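Long-range contacts in beta-lactamase II (Erythrobacter litoralis, PDB 6V72), which probably hydrolyses beta-lactam antibiotics to substituted beta-amino acids as a zinc-dependent class B metallo-beta-lactamase: residues G162-R167 and A203-S208; S192-L197 and L239-E244. One frame throughout, in Å; residues are numbered along the deposited sequence.

Contact 1: residues G162-R167 and A203-S208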
loop_
_atom_site.group_PDB
_atom_site.type_symbol
_atom_site.label_atom_id
_atom_site.label_comp_id
_atom_site.label_asym_id
_atom_site.label_seq_id
_atom_site.Cartn_x
_atom_site.Cartn_y
_atom_site.Cartn_z
ATOM N N GLY A 162 9.038 5.545 17.709
ATOM C CA GLY A 162 8.413 4.243 17.800
ATOM C C GLY A 162 8.190 3.653 16.421
ATOM O O GLY A 162 8.394 4.299 15.391
ATOM N N GLY A 163 7.724 2.405 16.417
ATOM C CA GLY A 163 7.507 1.707 15.159
ATOM C C GLY A 163 6.373 2.313 14.349
ATOM O O GLY A 163 5.355 2.756 14.885
ATOM N N ALA A 164 6.539 2.309 13.034
ATOM C CA ALA A 164 5.479 2.819 12.174
ATOM C C ALA A 164 5.667 2.224 10.784
ATOM O O ALA A 164 5.314 1.066 10.564
ATOM C CB ALA A 164 5.483 4.347 12.155
ATOM N N HIS A 165 6.264 2.976 9.856
ATOM C CA HIS A 165 6.499 2.428 8.522
ATOM C C HIS A 165 7.452 1.237 8.591
ATOM O O HIS A 165 7.287 0.236 7.864
ATOM C CB HIS A 165 7.042 3.515 7.602
ATOM C CG HIS A 165 7.412 3.033 6.234
ATOM N ND1 HIS A 165 6.500 2.952 5.205
ATOM C CD2 HIS A 165 8.601 2.636 5.718
ATOM C CE1 HIS A 165 7.107 2.509 4.115
ATOM N NE2 HIS A 165 8.382 2.307 4.402
ATOM N N THR A 166 8.447 1.326 9.470
ATOM C CA THR A 166 9.274 0.208 9.894
ATOM C C THR A 166 9.411 0.255 11.407
ATOM O O THR A 166 9.100 1.256 12.043
ATOM C CB THR A 166 10.664 0.238 9.255
ATOM O OG1 THR A 166 11.346 1.427 9.681
ATOM C CG2 THR A 166 10.560 0.227 7.756
ATOM N N ARG A 167 9.940 -0.830 11.981
ATOM C CA ARG A 167 10.106 -0.888 13.432
ATOM C C ARG A 167 11.041 0.203 13.925
ATOM O O ARG A 167 10.858 0.752 15.021
ATOM C CB ARG A 167 10.655 -2.256 13.853
ATOM C CG ARG A 167 10.690 -2.470 15.382
ATOM C CD ARG A 167 11.436 -3.745 15.792
ATOM N NE ARG A 167 12.834 -3.668 15.372
ATOM C CZ ARG A 167 13.677 -4.697 15.317
ATOM N NH1 ARG A 167 13.277 -5.918 15.694
ATOM N NH2 ARG A 167 14.927 -4.491 14.889
ATOM N N ALA A 203 0.142 -1.636 14.644
ATOM C CA ALA A 203 -0.520 -1.309 15.899
ATOM C C ALA A 203 0.058 -0.048 16.517
ATOM O O ALA A 203 -0.676 0.712 17.163
ATOM C CB ALA A 203 -0.405 -2.470 16.880
ATOM N N ALA A 204 1.360 0.202 16.317
ATOM C CA ALA A 204 2.039 1.322 16.953
ATOM C C ALA A 204 2.022 2.581 16.108
ATOM O O ALA A 204 2.289 3.663 16.643
ATOM C CB ALA A 204 3.499 0.963 17.266
ATOM N N TYR A 205 1.660 2.457 14.824
ATOM C CA TYR A 205 1.872 3.540 13.863
ATOM C C TYR A 205 1.231 4.840 14.334
ATOM O O TYR A 205 1.872 5.902 14.331
ATOM C CB TYR A 205 1.324 3.115 12.497
ATOM C CG TYR A 205 1.921 3.793 11.276
ATOM C CD1 TYR A 205 1.986 5.179 11.165
ATOM C CD2 TYR A 205 2.374 3.028 10.207
ATOM C CE1 TYR A 205 2.495 5.778 10.030
ATOM C CE2 TYR A 205 2.899 3.606 9.083
ATOM C CZ TYR A 205 2.973 4.979 8.997
ATOM O OH TYR A 205 3.505 5.534 7.843
ATOM N N ALA A 206 -0.032 4.790 14.757
ATOM C CA ALA A 206 -0.700 6.035 15.113
ATOM C C ALA A 206 -0.034 6.721 16.306
ATOM O O ALA A 206 0.170 7.941 16.289
ATOM C CB ALA A 206 -2.180 5.764 15.411
ATOM N N GLN A 207 0.316 5.964 17.351
ATOM C CA GLN A 207 0.972 6.597 18.487
ATOM C C GLN A 207 2.344 7.133 18.103
ATOM O O GLN A 207 2.758 8.183 18.595
ATOM C CB GLN A 207 1.099 5.623 19.660
ATOM C CG GLN A 207 1.655 6.277 20.917
ATOM C CD GLN A 207 0.799 7.455 21.389
ATOM O OE1 GLN A 207 -0.448 7.384 21.423
ATOM N NE2 GLN A 207 1.455 8.541 21.751
ATOM N N SER A 208 3.069 6.428 17.233
ATOM C CA SER A 208 4.362 6.954 16.802
ATOM C C SER A 208 4.200 8.263 16.050
ATOM O O SER A 208 5.013 9.180 16.206
ATOM C CB SER A 208 5.100 5.920 15.953
ATOM O OG SER A 208 5.267 4.705 16.698
HETATM O O HOH W 1 4.058 3.953 5.608
#

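Contact 2: residues S192-L197 and L239-E244. With CA (calcium ion), chain B.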
loop_
_atom_site.group_PDB
_atom_site.type_symbol
_atom_site.label_atom_id
_atom_site.label_comp_id
_atom_site.label_asym_id
_atom_site.label_seq_id
_atom_site.Cartn_x
_atom_site.Cartn_y
_atom_site.Cartn_z
ATOM N N SER A 192 -4.323 9.061 0.561
ATOM C CA SER A 192 -5.440 8.180 0.872
ATOM C C SER A 192 -4.992 6.834 1.402
ATOM O O SER A 192 -5.842 6.003 1.724
ATOM C CB SER A 192 -6.335 7.981 -0.359
ATOM O OG SER A 192 -5.589 7.501 -1.464
ATOM N N ASN A 193 -3.688 6.600 1.526
ATOM C CA ASN A 193 -3.208 5.370 2.133
ATOM C C ASN A 193 -1.784 5.610 2.614
ATOM O O ASN A 193 -1.183 6.650 2.325
ATOM C CB ASN A 193 -3.306 4.191 1.156
ATOM C CG ASN A 193 -2.410 4.354 -0.034
ATOM O OD1 ASN A 193 -1.188 4.340 0.097
ATOM N ND2 ASN A 193 -3.008 4.492 -1.219
ATOM N N LEU A 194 -1.254 4.639 3.367
ATOM C CA LEU A 194 0.078 4.728 3.949
ATOM C C LEU A 194 1.111 3.978 3.128
ATOM O O LEU A 194 2.200 3.678 3.632
ATOM C CB LEU A 194 0.072 4.209 5.387
ATOM C CG LEU A 194 -0.728 5.074 6.357
ATOM C CD1 LEU A 194 -0.895 4.366 7.693
ATOM C CD2 LEU A 194 -0.057 6.433 6.529
ATOM N N GLY A 195 0.783 3.666 1.880
ATOM C CA GLY A 195 1.724 2.997 1.026
ATOM C C GLY A 195 1.915 1.569 1.464
ATOM O O GLY A 195 0.979 0.876 1.893
ATOM N N ASN A 196 3.165 1.131 1.349
ATOM C CA ASN A 196 3.560 -0.240 1.617
ATOM C C ASN A 196 3.767 -0.436 3.115
ATOM O O ASN A 196 4.720 0.112 3.702
ATOM C CB ASN A 196 4.825 -0.565 0.831
ATOM C CG ASN A 196 5.139 -2.019 0.863
ATOM O OD1 ASN A 196 4.882 -2.666 1.857
ATOM N ND2 ASN A 196 5.681 -2.558 -0.232
ATOM N N LEU A 197 2.877 -1.230 3.725
ATOM C CA LEU A 197 2.945 -1.594 5.133
ATOM C C LEU A 197 3.502 -2.994 5.350
ATOM O O LEU A 197 3.296 -3.576 6.419
ATOM C CB LEU A 197 1.563 -1.476 5.777
ATOM C CG LEU A 197 1.041 -0.052 5.657
ATOM C CD1 LEU A 197 -0.374 0.018 6.216
ATOM C CD2 LEU A 197 1.956 0.936 6.404
ATOM N N LEU A 239 -1.801 10.592 10.606
ATOM C CA LEU A 239 -2.379 10.106 11.854
ATOM C C LEU A 239 -3.764 9.509 11.620
ATOM O O LEU A 239 -4.080 8.419 12.119
ATOM C CB LEU A 239 -2.468 11.266 12.853
ATOM C CG LEU A 239 -3.010 10.902 14.228
ATOM C CD1 LEU A 239 -2.279 9.672 14.817
ATOM C CD2 LEU A 239 -2.887 12.102 15.134
ATOM N N ASP A 240 -4.605 10.213 10.861
ATOM C CA ASP A 240 -5.940 9.683 10.587
ATOM C C ASP A 240 -5.854 8.325 9.895
ATOM O O ASP A 240 -6.594 7.388 10.235
ATOM C CB ASP A 240 -6.728 10.653 9.710
ATOM C CG ASP A 240 -7.642 11.598 10.506
ATOM O OD1 ASP A 240 -8.077 11.251 11.637
ATOM O OD2 ASP A 240 -7.952 12.684 9.970
ATOM N N LEU A 241 -4.971 8.199 8.900
ATOM C CA LEU A 241 -4.834 6.917 8.215
ATOM C C LEU A 241 -4.332 5.841 9.167
ATOM O O LEU A 241 -4.802 4.695 9.132
ATOM C CB LEU A 241 -3.879 7.047 7.025
ATOM C CG LEU A 241 -4.382 7.906 5.875
ATOM C CD1 LEU A 241 -3.242 8.154 4.885
ATOM C CD2 LEU A 241 -5.574 7.215 5.190
ATOM N N ALA A 242 -3.358 6.191 10.013
ATOM C CA ALA A 242 -2.791 5.216 10.941
ATOM C C ALA A 242 -3.814 4.764 11.975
ATOM O O ALA A 242 -3.766 3.609 12.428
ATOM C CB ALA A 242 -1.554 5.812 11.625
ATOM N N GLU A 243 -4.749 5.646 12.352
ATOM C CA GLU A 243 -5.775 5.267 13.322
ATOM C C GLU A 243 -6.751 4.242 12.767
ATOM O O GLU A 243 -7.453 3.591 13.551
ATOM C CB GLU A 243 -6.544 6.503 13.789
ATOM C CG GLU A 243 -5.724 7.392 14.711
ATOM C CD GLU A 243 -6.323 8.796 14.932
ATOM O OE1 GLU A 243 -7.118 9.292 14.079
ATOM O OE2 GLU A 243 -5.979 9.412 15.969
ATOM N N GLU A 244 -6.799 4.061 11.448
ATOM C CA GLU A 244 -7.693 3.086 10.829
ATOM C C GLU A 244 -7.054 1.718 10.627
ATOM O O GLU A 244 -7.731 0.802 10.131
ATOM C CB GLU A 244 -8.207 3.610 9.486
ATOM C CG GLU A 244 -8.986 4.921 9.586
ATOM C CD GLU A 244 -10.164 4.853 10.563
ATOM O OE1 GLU A 244 -10.954 3.882 10.507
ATOM O OE2 GLU A 244 -10.308 5.787 11.385
HETATM CA CA CA B . -9.168 9.821 13.123
HETATM O O HOH W 2 -8.866 8.077 11.472
#

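Contact 1: residues G162-R167 and A203-S208
Apolar packing centres on Tyr205, whose CG stands anti to the backbone N (chi1 -156°), so that the ring lies along the 162-167 loop. The methyl CB of Ala164 sits over the middle of one ring face, 3.7 Å from the centroid of the Tyr205 ring, a CH-pi contact. Tyr205 CD2 also comes within 3.4 Å of Ala164 C, so that backbone as well as methyl packs on the ring. A direct polar link comes from helix 205-215: Ser208 OG donates to Gly163 O at 2.7 Å, from 44° above the carbonyl plane, while Ala204 CB rests 3.5 Å from the same oxygen. Gly162, with phi +110°, lets the chain pass close to that hydroxyl, 3.1 Å from Gly162 C to Ser208 OG. Water mediates the third link, lying in plane at the edges of both rings: it donates to Tyr205 OH (2.8 Å) and is hydrogen-bonded to His165 ND1 (2.7 Å). Tyr205 OH is also hydrogen-bonded to Met185 O. Helix 205-215, through Tyr205 and Ser208, packs against the loop that carries His165, a zinc-binding histidine of the metallo-beta-lactamase active site, whose zinc is absent from this chain.

Contact 2: residues S192-L197 and L239-E244
Leu194 and Leu241 form the close-packed side, passing alongside each other head to tail as the 192-197 loop lies against helix 233-243. In both leucines CG is anti to the carbonyl carbon, and the branch point Leu194 CG meets Leu241 CB at 3.8 Å. Leu194 CD1 reaches farther, to 3.8 Å from Ala242 N on the helix backbone and 4.2 Å from Ala242 CB. The two methyls of Leu241 spread along the loop backbone: CD1 lies 3.6 Å from Asn193 O, and CD2 rests against the carbonyl of Ser192. Tyr205 and Leu245 also touch Leu194 and help to bury it. The loop turns beside this patch through an Asx turn, in which Asn193 OD1 accepts from Gly195 N (2.7 Å), the donor lying in the plane of the amide at a lone pair of OD1; Gly195 has phi +71°, which favours glycine. Packing buries Asn193 N without a partner. At exposed Ser192 and Asn193 the contact loosens: their side chains start away from the helix, leaving their backbone to touch Leu241. The acidic residues of the helix end serve a calcium ion instead, bound by Asp240 OD1 and Glu243 OE1, each at 2.3 Å, and by a water that also donates to Asp240 O and Glu244 OE2. Glu243 OE2 pairs with Arg210; Phe46 of the second subunit packs on Leu241, and Met44 of that subunit on Asp240 and Glu244.

Contact 1 is the more buried of the two and mixes a CH-pi contact, a hydroxyl-to-carbonyl hydrogen bond and a bridging water; contact 2, nearer the surface, is held across its segments by leucine packing on side chains and backbone, with no polar link, and carries its polar chemistry at the calcium ion and in a local turn. The centres of contacts 1 and 2 are about 11 Å apart, and their segments alternate along the chain. Helices 205-215 and 233-243 join them: Tyr205 CD1 and Ala206 CA each lie 3.6 Å from Ala242 CB. The loops meet too, with His165 CE1 3.4 Å from Asn196 O. Contact 1 holds the zinc ligand His165 itself; contact 2 also faces the second subunit.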